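Local coordinates for protein alkaline phosphatase D (Bacillus subtilis, PDB 2YEQ) that hydrolyses phosphate esters as a phosphodiesterase and alkaline phosphatase whose active site holds iron and calcium, at residues A[204-209]-A[261-266]; A[274-279]-A[312-317]. All coordinates share one frame; numbering follows the deposited sequence.

Contact 1: A[204-209]-A[261-266]; sequences WVVTWD and LYRHFT. With CA (calcium ion), chain B; PE5 (3,6,9,12,15,18,21,24-octaoxahexacosan-1-ol), chain V.
In the calcineurin-like core of this phosphatase, where two beta-sheets pack face to face, the C-terminal end of strand 203-206 meets the start of strand 263-267, and Arg263 reaches from one sheet to the other. Its guanidinium turns its end to the carbonyl of Val206, so that NH1 and NH2 both donate to the one oxygen. NH2 lies 2.8 Å from Val206 O with an N-H...O angle of 150°, NH1 2.9 Å from Val206 O and nearly in line with the C=O bond. NH1 also donates to Leu261 O within its own segment, while NH2 forms a salt bridge with Asp17; Val205 CG1 lies over a face of the guanidinium, 3.6 Å from NH2. An alanine in place of Arg263 would probably leave Val206 O without these two donors and Asp17 without this charged partner. Leu261 CD2 lies over the Trp208 indole in a CH-pi contact, 3.5 Å from the centre of the five-membered ring; Trp208 NE1 is held by Asp277. Farther along strand 263-267, Val205 CG1 packs 4.1 Å from Phe265 CE1. At the other end, next after Trp208 in the chain, Asp209 OD2 binds calcium at 2.3 Å, together with Asp151, Asp210 and Asp380. Strand 203-206 runs beside strand 145-148, whose Phe147 touches both Val205 and Phe265, while strand 271-275 adds Val275 against Val205 and Arg263.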
ATOM      1  N   TRP A 204       8.688  -0.310  -7.394  1.00 20.12           N
ATOM      2  CA  TRP A 204       7.636  -0.123  -6.407  1.00 17.70           C
ATOM      3  C   TRP A 204       8.071   0.900  -5.346  1.00 18.11           C
ATOM      4  O   TRP A 204       9.257   0.967  -4.959  1.00 19.44           O
ATOM      5  CB  TRP A 204       7.291  -1.421  -5.695  1.00 17.02           C
ATOM      6  CG  TRP A 204       6.485  -2.416  -6.481  1.00 17.86           C
ATOM      7  CD1 TRP A 204       6.641  -2.743  -7.802  1.00 16.79           C
ATOM      8  CD2 TRP A 204       5.424  -3.246  -5.991  1.00 18.51           C
ATOM      9  NE1 TRP A 204       5.744  -3.700  -8.156  1.00 17.44           N
ATOM     10  CE2 TRP A 204       4.990  -4.040  -7.068  1.00 17.21           C
ATOM     11  CE3 TRP A 204       4.788  -3.384  -4.743  1.00 18.26           C
ATOM     12  CZ2 TRP A 204       3.967  -4.952  -6.945  1.00 18.93           C
ATOM     13  CZ3 TRP A 204       3.779  -4.269  -4.619  1.00 18.39           C
ATOM     14  CH2 TRP A 204       3.373  -5.069  -5.704  1.00 20.06           C
ATOM     15  N   VAL A 205       7.090   1.680  -4.886  1.00 17.70           N
ATOM     16  CA  VAL A 205       7.214   2.572  -3.745  1.00 17.12           C
ATOM     17  C   VAL A 205       6.225   2.048  -2.718  1.00 17.52           C
ATOM     18  O   VAL A 205       5.006   2.157  -2.885  1.00 15.98           O
ATOM     19  CB  VAL A 205       6.943   4.034  -4.122  1.00 18.25           C
ATOM     20  CG1 VAL A 205       7.113   4.985  -2.904  1.00 18.06           C
ATOM     21  CG2 VAL A 205       7.928   4.454  -5.220  1.00 19.06           C
ATOM     22  N   VAL A 206       6.741   1.421  -1.661  1.00 16.15           N
ATOM     23  CA  VAL A 206       5.868   0.785  -0.684  1.00 16.13           C
ATOM     24  C   VAL A 206       5.776   1.611   0.607  1.00 16.39           C
ATOM     25  O   VAL A 206       6.736   2.276   1.011  1.00 16.47           O
ATOM     26  CB  VAL A 206       6.371  -0.667  -0.358  1.00 17.21           C
ATOM     27  CG1 VAL A 206       6.373  -1.539  -1.643  1.00 17.38           C
ATOM     28  CG2 VAL A 206       7.780  -0.622   0.257  1.00 16.51           C
ATOM     29  N   THR A 207       4.611   1.539   1.247  1.00 17.23           N
ATOM     30  CA  THR A 207       4.443   1.994   2.622  1.00 17.70           C
ATOM     31  C   THR A 207       3.472   1.058   3.282  1.00 17.16           C
ATOM     32  O   THR A 207       2.674   0.419   2.595  1.00 20.22           O
ATOM     33  CB  THR A 207       3.989   3.464   2.706  1.00 18.53           C
ATOM     34  OG1 THR A 207       3.983   3.861   4.075  1.00 18.63           O
ATOM     35  CG2 THR A 207       2.581   3.683   2.023  1.00 15.12           C
ATOM     36  N   TRP A 208       3.563   0.903   4.602  1.00 16.96           N
ATOM     37  CA  TRP A 208       2.808  -0.158   5.287  1.00 16.67           C
ATOM     38  C   TRP A 208       1.556   0.425   5.908  1.00 15.92           C
ATOM     39  O   TRP A 208       1.436   1.634   6.025  1.00 16.68           O
ATOM     40  CB  TRP A 208       3.668  -0.822   6.383  1.00 18.13           C
ATOM     41  CG  TRP A 208       4.370   0.108   7.301  1.00 18.51           C
ATOM     42  CD1 TRP A 208       3.886   1.261   7.853  1.00 20.25           C
ATOM     43  CD2 TRP A 208       5.705  -0.045   7.796  1.00 18.82           C
ATOM     44  NE1 TRP A 208       4.853   1.837   8.654  1.00 21.92           N
ATOM     45  CE2 TRP A 208       5.972   1.053   8.640  1.00 20.66           C
ATOM     46  CE3 TRP A 208       6.694  -1.018   7.623  1.00 19.93           C
ATOM     47  CZ2 TRP A 208       7.193   1.219   9.285  1.00 19.61           C
ATOM     48  CZ3 TRP A 208       7.908  -0.853   8.255  1.00 20.22           C
ATOM     49  CH2 TRP A 208       8.146   0.260   9.094  1.00 21.33           C
ATOM     50  N   ASP A 209       0.645  -0.439   6.315  1.00 14.47           N
ATOM     51  CA  ASP A 209      -0.449  -0.056   7.198  1.00 16.61           C
ATOM     52  C   ASP A 209      -0.355  -0.946   8.447  1.00 14.77           C
ATOM     53  O   ASP A 209       0.763  -1.162   8.940  1.00 18.93           O
ATOM     54  CB  ASP A 209      -1.830  -0.133   6.516  1.00 14.15           C
ATOM     55  CG  ASP A 209      -2.934   0.558   7.340  1.00 15.50           C
ATOM     56  OD1 ASP A 209      -2.645   1.613   7.980  1.00 15.91           O
ATOM     57  OD2 ASP A 209      -4.090   0.002   7.380  1.00 17.77           O
ATOM     58  N   LEU A 261      10.256   5.305   7.185  1.00 19.53           N
ATOM     59  CA  LEU A 261       9.564   4.900   5.978  1.00 18.75           C
ATOM     60  C   LEU A 261       8.942   6.101   5.240  1.00 21.38           C
ATOM     61  O   LEU A 261       8.933   6.127   4.012  1.00 20.22           O
ATOM     62  CB  LEU A 261       8.509   3.862   6.268  1.00 18.57           C
ATOM     63  CG  LEU A 261       7.988   3.053   5.073  1.00 18.18           C
ATOM     64  CD1 LEU A 261       9.132   2.305   4.327  1.00 18.38           C
ATOM     65  CD2 LEU A 261       6.936   2.085   5.517  1.00 18.27           C
ATOM     66  N   TYR A 262       8.419   7.099   5.954  1.00 19.06           N
ATOM     67  CA  TYR A 262       7.891   8.251   5.222  1.00 18.41           C
ATOM     68  C   TYR A 262       8.984   8.941   4.419  1.00 17.30           C
ATOM     69  O   TYR A 262      10.130   9.029   4.845  1.00 18.79           O
ATOM     70  CB  TYR A 262       7.070   9.203   6.102  1.00 19.08           C
ATOM     71  CG  TYR A 262       7.812  10.076   7.079  1.00 19.08           C
ATOM     72  CD1 TYR A 262       8.398  11.265   6.677  1.00 19.78           C
ATOM     73  CD2 TYR A 262       7.832   9.751   8.434  1.00 20.09           C
ATOM     74  CE1 TYR A 262       9.028  12.103   7.597  1.00 21.84           C
ATOM     75  CE2 TYR A 262       8.449  10.571   9.357  1.00 21.00           C
ATOM     76  CZ  TYR A 262       9.037  11.735   8.949  1.00 22.13           C
ATOM     77  OH  TYR A 262       9.630  12.519   9.886  1.00 21.67           O
ATOM     78  N   ARG A 263       8.637   9.344   3.197  1.00 17.58           N
ATOM     79  CA  ARG A 263       9.618   9.885   2.290  1.00 19.58           C
ATOM     80  C   ARG A 263       8.949  10.611   1.118  1.00 19.34           C
ATOM     81  O   ARG A 263       7.744  10.500   0.903  1.00 18.39           O
ATOM     82  CB  ARG A 263      10.548   8.789   1.761  1.00 19.39           C
ATOM     83  CG  ARG A 263       9.838   7.620   1.099  1.00 20.27           C
ATOM     84  CD  ARG A 263      10.701   6.350   1.188  1.00 20.39           C
ATOM     85  NE  ARG A 263      10.246   5.209   0.369  1.00 19.55           N
ATOM     86  CZ  ARG A 263       9.201   4.432   0.607  1.00 19.62           C
ATOM     87  NH1 ARG A 263       8.404   4.599   1.666  1.00 20.65           N
ATOM     88  NH2 ARG A 263       8.964   3.432  -0.209  1.00 20.84           N
ATOM     89  N   HIS A 264       9.753  11.384   0.410  1.00 19.49           N
ATOM     90  CA  HIS A 264       9.242  12.251  -0.637  1.00 22.14           C
ATOM     91  C   HIS A 264      10.076  12.163  -1.916  1.00 23.01           C
ATOM     92  O   HIS A 264      11.282  11.991  -1.882  1.00 21.09           O
ATOM     93  CB  HIS A 264       9.194  13.693  -0.122  1.00 23.02           C
ATOM     94  CG  HIS A 264       9.011  14.715  -1.200  1.00 26.69           C
ATOM     95  ND1 HIS A 264      10.071  15.262  -1.894  1.00 28.06           N
ATOM     96  CD2 HIS A 264       7.889  15.275  -1.717  1.00 27.77           C
ATOM     97  CE1 HIS A 264       9.608  16.116  -2.792  1.00 29.85           C
ATOM     98  NE2 HIS A 264       8.287  16.139  -2.709  1.00 28.46           N
ATOM     99  N   PHE A 265       9.408  12.294  -3.057  1.00 23.99           N
ATOM    100  CA  PHE A 265      10.104  12.447  -4.327  1.00 23.74           C
ATOM    101  C   PHE A 265       9.195  13.156  -5.349  1.00 22.98           C
ATOM    102  O   PHE A 265       7.982  13.191  -5.191  1.00 19.10           O
ATOM    103  CB  PHE A 265      10.558  11.085  -4.869  1.00 23.62           C
ATOM    104  CG  PHE A 265       9.431  10.187  -5.273  1.00 24.52           C
ATOM    105  CD1 PHE A 265       8.753   9.431  -4.322  1.00 25.57           C
ATOM    106  CD2 PHE A 265       9.044  10.084  -6.601  1.00 23.09           C
ATOM    107  CE1 PHE A 265       7.707   8.606  -4.689  1.00 25.48           C
ATOM    108  CE2 PHE A 265       8.006   9.260  -6.971  1.00 24.52           C
ATOM    109  CZ  PHE A 265       7.325   8.522  -6.010  1.00 26.62           C
ATOM    110  N   THR A 266       9.802  13.718  -6.390  1.00 23.80           N
ATOM    111  CA  THR A 266       9.044  14.403  -7.436  1.00 27.67           C
ATOM    112  C   THR A 266       9.245  13.668  -8.750  1.00 25.58           C
ATOM    113  O   THR A 266      10.311  13.123  -9.008  1.00 27.61           O
ATOM    114  CB  THR A 266       9.497  15.863  -7.619  1.00 31.58           C
ATOM    115  OG1 THR A 266      10.870  15.869  -8.028  1.00 37.11           O
ATOM    116  CG2 THR A 266       9.364  16.646  -6.316  1.00 29.92           C
TER
HETATM  117 CA    CA B1525      -5.264  -1.949   7.063  1.00 18.38          CA
HETATM  118  C50 PE5 V 553      13.583  13.175   8.215  1.00 52.84           C
HETATM  119  O1  PE5 V 553      13.285  12.190   7.225  1.00 59.70           O
HETATM  120  C1  PE5 V 553      12.956  12.733   5.936  1.00 57.96           C
HETATM  121  C2  PE5 V 553      12.476  11.623   4.998  1.00 59.42           C
HETATM  122  O2  PE5 V 553      13.592  11.064   4.294  1.00 65.30           O
HETATM  123  C3  PE5 V 553      13.452   9.701   3.860  1.00 61.89           C
HETATM  124  C4  PE5 V 553      14.807   9.022   3.751  1.00 47.75           C
HETATM  125  O   HOH W   1      -4.485  -1.404   4.674  1.00 13.67           O

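Contact 2: A[274-279]-A[312-317]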
ATOM      1  N   ASN A 274       4.268  12.600  -1.587  1.00 19.27           N
ATOM      2  CA  ASN A 274       4.549  12.489  -0.158  1.00 18.65           C
ATOM      3  C   ASN A 274       4.017  11.153   0.287  1.00 16.43           C
ATOM      4  O   ASN A 274       2.808  10.971   0.383  1.00 17.36           O
ATOM      5  CB  ASN A 274       3.848  13.619   0.597  1.00 18.27           C
ATOM      6  CG  ASN A 274       4.272  14.996   0.097  1.00 18.72           C
ATOM      7  OD1 ASN A 274       5.357  15.482   0.417  1.00 21.16           O
ATOM      8  ND2 ASN A 274       3.458  15.577  -0.787  1.00 19.36           N
ATOM      9  N   VAL A 275       4.929  10.217   0.531  1.00 17.10           N
ATOM     10  CA  VAL A 275       4.580   8.884   0.990  1.00 17.05           C
ATOM     11  C   VAL A 275       4.563   8.911   2.542  1.00 16.44           C
ATOM     12  O   VAL A 275       5.597   9.107   3.164  1.00 17.23           O
ATOM     13  CB  VAL A 275       5.611   7.838   0.466  1.00 17.84           C
ATOM     14  CG1 VAL A 275       5.234   6.465   0.907  1.00 17.53           C
ATOM     15  CG2 VAL A 275       5.692   7.900  -1.100  1.00 16.25           C
ATOM     16  N   LEU A 276       3.381   8.741   3.125  1.00 15.93           N
ATOM     17  CA  LEU A 276       3.181   8.934   4.541  1.00 17.53           C
ATOM     18  C   LEU A 276       3.224   7.606   5.302  1.00 17.24           C
ATOM     19  O   LEU A 276       3.129   6.480   4.707  1.00 17.07           O
ATOM     20  CB  LEU A 276       1.830   9.599   4.797  1.00 17.37           C
ATOM     21  CG  LEU A 276       1.530  10.894   4.018  1.00 17.83           C
ATOM     22  CD1 LEU A 276       0.183  11.495   4.476  1.00 15.01           C
ATOM     23  CD2 LEU A 276       2.661  11.896   4.119  1.00 16.70           C
ATOM     24  N   ASP A 277       3.352   7.759   6.620  1.00 17.16           N
ATOM     25  CA  ASP A 277       3.288   6.659   7.586  1.00 16.08           C
ATOM     26  C   ASP A 277       2.351   7.082   8.704  1.00 16.61           C
ATOM     27  O   ASP A 277       2.724   7.861   9.579  1.00 17.05           O
ATOM     28  CB  ASP A 277       4.716   6.372   8.071  1.00 17.19           C
ATOM     29  CG  ASP A 277       4.805   5.199   9.080  1.00 15.87           C
ATOM     30  OD1 ASP A 277       3.769   4.655   9.513  1.00 16.34           O
ATOM     31  OD2 ASP A 277       5.958   4.849   9.397  1.00 19.55           O
ATOM     32  N   THR A 278       1.121   6.585   8.651  1.00 15.82           N
ATOM     33  CA  THR A 278       0.092   6.964   9.587  1.00 17.24           C
ATOM     34  C   THR A 278      -0.102   5.928  10.702  1.00 18.39           C
ATOM     35  O   THR A 278      -1.081   6.011  11.437  1.00 20.99           O
ATOM     36  CB  THR A 278      -1.260   7.212   8.864  1.00 16.25           C
ATOM     37  OG1 THR A 278      -1.705   6.010   8.196  1.00 17.50           O
ATOM     38  CG2 THR A 278      -1.125   8.396   7.829  1.00 15.39           C
ATOM     39  N   ARG A 279       0.802   4.946  10.791  1.00 18.87           N
ATOM     40  CA  ARG A 279       0.791   3.951  11.870  1.00 16.91           C
ATOM     41  C   ARG A 279       1.845   4.165  12.924  1.00 17.24           C
ATOM     42  O   ARG A 279       1.548   4.007  14.111  1.00 18.55           O
ATOM     43  CB  ARG A 279       1.004   2.525  11.337  1.00 17.00           C
ATOM     44  CG  ARG A 279      -0.201   1.939  10.689  1.00 17.00           C
ATOM     45  CD  ARG A 279      -1.334   1.665  11.604  1.00 17.09           C
ATOM     46  NE  ARG A 279      -2.533   1.413  10.819  1.00 16.24           N
ATOM     47  CZ  ARG A 279      -3.779   1.397  11.273  1.00 16.54           C
ATOM     48  NH1 ARG A 279      -4.071   1.568  12.579  1.00 18.56           N
ATOM     49  NH2 ARG A 279      -4.767   1.210  10.415  1.00 15.75           N
ATOM     50  N   GLN A 312       5.324  18.464  10.077  1.00 21.73           N
ATOM     51  CA  GLN A 312       6.084  19.625   9.666  1.00 26.49           C
ATOM     52  C   GLN A 312       6.808  19.363   8.339  1.00 26.53           C
ATOM     53  O   GLN A 312       6.896  20.249   7.479  1.00 23.06           O
ATOM     54  CB  GLN A 312       7.084  20.046  10.744  1.00 31.15           C
ATOM     55  CG  GLN A 312       7.837  21.345  10.440  1.00 40.55           C
ATOM     56  CD  GLN A 312       6.897  22.544  10.194  1.00 52.15           C
ATOM     57  OE1 GLN A 312       6.954  23.207   9.140  1.00 53.30           O
ATOM     58  NE2 GLN A 312       6.012  22.809  11.164  1.00 50.62           N
ATOM     59  N   TRP A 313       7.350  18.160   8.195  1.00 24.10           N
ATOM     60  CA  TRP A 313       7.992  17.739   6.962  1.00 23.00           C
ATOM     61  C   TRP A 313       6.993  17.807   5.808  1.00 21.39           C
ATOM     62  O   TRP A 313       7.312  18.284   4.735  1.00 23.63           O
ATOM     63  CB  TRP A 313       8.560  16.319   7.155  1.00 24.80           C
ATOM     64  CG  TRP A 313       8.893  15.529   5.912  1.00 22.07           C
ATOM     65  CD1 TRP A 313      10.085  15.504   5.240  1.00 22.74           C
ATOM     66  CD2 TRP A 313       8.025  14.611   5.225  1.00 22.19           C
ATOM     67  NE1 TRP A 313       9.997  14.633   4.168  1.00 22.89           N
ATOM     68  CE2 TRP A 313       8.750  14.071   4.149  1.00 20.99           C
ATOM     69  CE3 TRP A 313       6.721  14.176   5.437  1.00 22.64           C
ATOM     70  CZ2 TRP A 313       8.210  13.129   3.293  1.00 20.53           C
ATOM     71  CZ3 TRP A 313       6.195  13.248   4.583  1.00 22.80           C
ATOM     72  CH2 TRP A 313       6.937  12.743   3.513  1.00 20.76           C
ATOM     73  N   LEU A 314       5.779  17.343   6.035  1.00 21.43           N
ATOM     74  CA  LEU A 314       4.764  17.353   5.008  1.00 22.51           C
ATOM     75  C   LEU A 314       4.406  18.778   4.599  1.00 25.87           C
ATOM     76  O   LEU A 314       4.284  19.064   3.400  1.00 24.78           O
ATOM     77  CB  LEU A 314       3.513  16.637   5.480  1.00 21.18           C
ATOM     78  CG  LEU A 314       2.307  16.644   4.554  1.00 22.91           C
ATOM     79  CD1 LEU A 314       2.641  16.007   3.176  1.00 20.87           C
ATOM     80  CD2 LEU A 314       1.130  15.937   5.203  1.00 22.59           C
ATOM     81  N   PHE A 315       4.207  19.655   5.586  1.00 23.64           N
ATOM     82  CA  PHE A 315       3.893  21.068   5.313  1.00 25.46           C
ATOM     83  C   PHE A 315       5.025  21.739   4.522  1.00 26.05           C
ATOM     84  O   PHE A 315       4.762  22.489   3.571  1.00 26.85           O
ATOM     85  CB  PHE A 315       3.603  21.826   6.612  1.00 25.82           C
ATOM     86  CG  PHE A 315       2.327  21.407   7.309  1.00 26.03           C
ATOM     87  CD1 PHE A 315       1.466  20.490   6.752  1.00 28.21           C
ATOM     88  CD2 PHE A 315       2.007  21.943   8.546  1.00 30.49           C
ATOM     89  CE1 PHE A 315       0.311  20.122   7.401  1.00 29.14           C
ATOM     90  CE2 PHE A 315       0.841  21.591   9.199  1.00 26.71           C
ATOM     91  CZ  PHE A 315      -0.000  20.677   8.630  1.00 29.31           C
ATOM     92  N   ASN A 316       6.269  21.452   4.879  1.00 24.56           N
ATOM     93  CA  ASN A 316       7.416  21.967   4.127  1.00 29.02           C
ATOM     94  C   ASN A 316       7.389  21.520   2.654  1.00 30.12           C
ATOM     95  O   ASN A 316       7.691  22.309   1.762  1.00 28.01           O
ATOM     96  CB  ASN A 316       8.742  21.515   4.732  1.00 31.23           C
ATOM     97  CG  ASN A 316       9.041  22.151   6.089  1.00 41.77           C
ATOM     98  OD1 ASN A 316       9.941  21.697   6.811  1.00 47.59           O
ATOM     99  ND2 ASN A 316       8.309  23.195   6.439  1.00 41.07           N
ATOM    100  N   ASN A 317       7.043  20.255   2.410  1.00 28.23           N
ATOM    101  CA  ASN A 317       6.949  19.720   1.043  1.00 27.32           C
ATOM    102  C   ASN A 317       5.781  20.315   0.274  1.00 27.99           C
ATOM    103  O   ASN A 317       5.914  20.608  -0.913  1.00 30.24           O
ATOM    104  CB  ASN A 317       6.774  18.206   1.048  1.00 29.05           C
ATOM    105  CG  ASN A 317       7.962  17.477   1.634  1.00 27.99           C
ATOM    106  OD1 ASN A 317       9.044  18.035   1.740  1.00 29.88           O
ATOM    107  ND2 ASN A 317       7.753  16.217   2.031  1.00 27.57           N
TER
HETATM  108  O   HOH W   2       4.274  18.039  -2.231  1.00 29.12           O
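Two flat groups of helix 308-320, the indole of Trp313 and the amide of Asn317, frame its contact with the end of strand 271-275. Over one face of the indole sits Asn317 ND2, 3.2 Å above the ring plane and displaced toward the rim. At the indole's edge, in the ring plane, the methyl CD2 of Leu276 approaches Trp313 CZ3 to 3.8 Å, while Val275 O and Asn274 CB come to the ring obliquely. It is thus the CZ3 and CH2 rim of the six-membered ring that meets Leu276 and Val275.

The Asn317 amide is nearly parallel to that of Asn274, their planes 16° apart, and the two side chains pass in opposite directions. Asn317 ND2 donates to Asn274 OD1 at 3.0 Å; the C=O...N angle is 161°, although the oxygen stands 22° out of the Asn317 amide plane. The other end of the Asn274 amide is also engaged: ND2 donates to Val327 O and to a water, which in turn makes a weak bond to Asn317 O. A buried polar group is thus satisfied on both its oxygen and its nitrogen. Beside this polar link, Leu314 CD1 fits against Asn274 CG at 3.6 Å, the two side chains crossing at about a right angle, and lies 4.2 Å from Leu276 CD2.

Leu328 of strand 325-329 touches both Asn274 and Leu314. Because strands 271-275 and 325-329 are parallel neighbours, with helix 308-320 between them in sequence and packed on their sheet, this is the packing of a beta-alpha-beta crossover.

In the fold
Both contacts are buried and share one sheet, in which strands 263-267 and 271-275 are antiparallel neighbours, but they use different layers of the fold. Contact 1 joins that sheet to the other large one, deep inside the protein, and there a charged side chain, a backbone carbonyl and apolar groups meet, with a calcium ligand at the end of segment 204-209. Contact 2, farther from the centre of the chain, lays a partly exposed helix on the sheet and relies on neutral amides, a water and apolar side chains. Thr207 OG1, probably hydrogen-bonded to Leu276 O, and the salt bridge from Asp209 OD1 to Arg279 NE tie the two together, the latter linking 274-279 directly to that ligand.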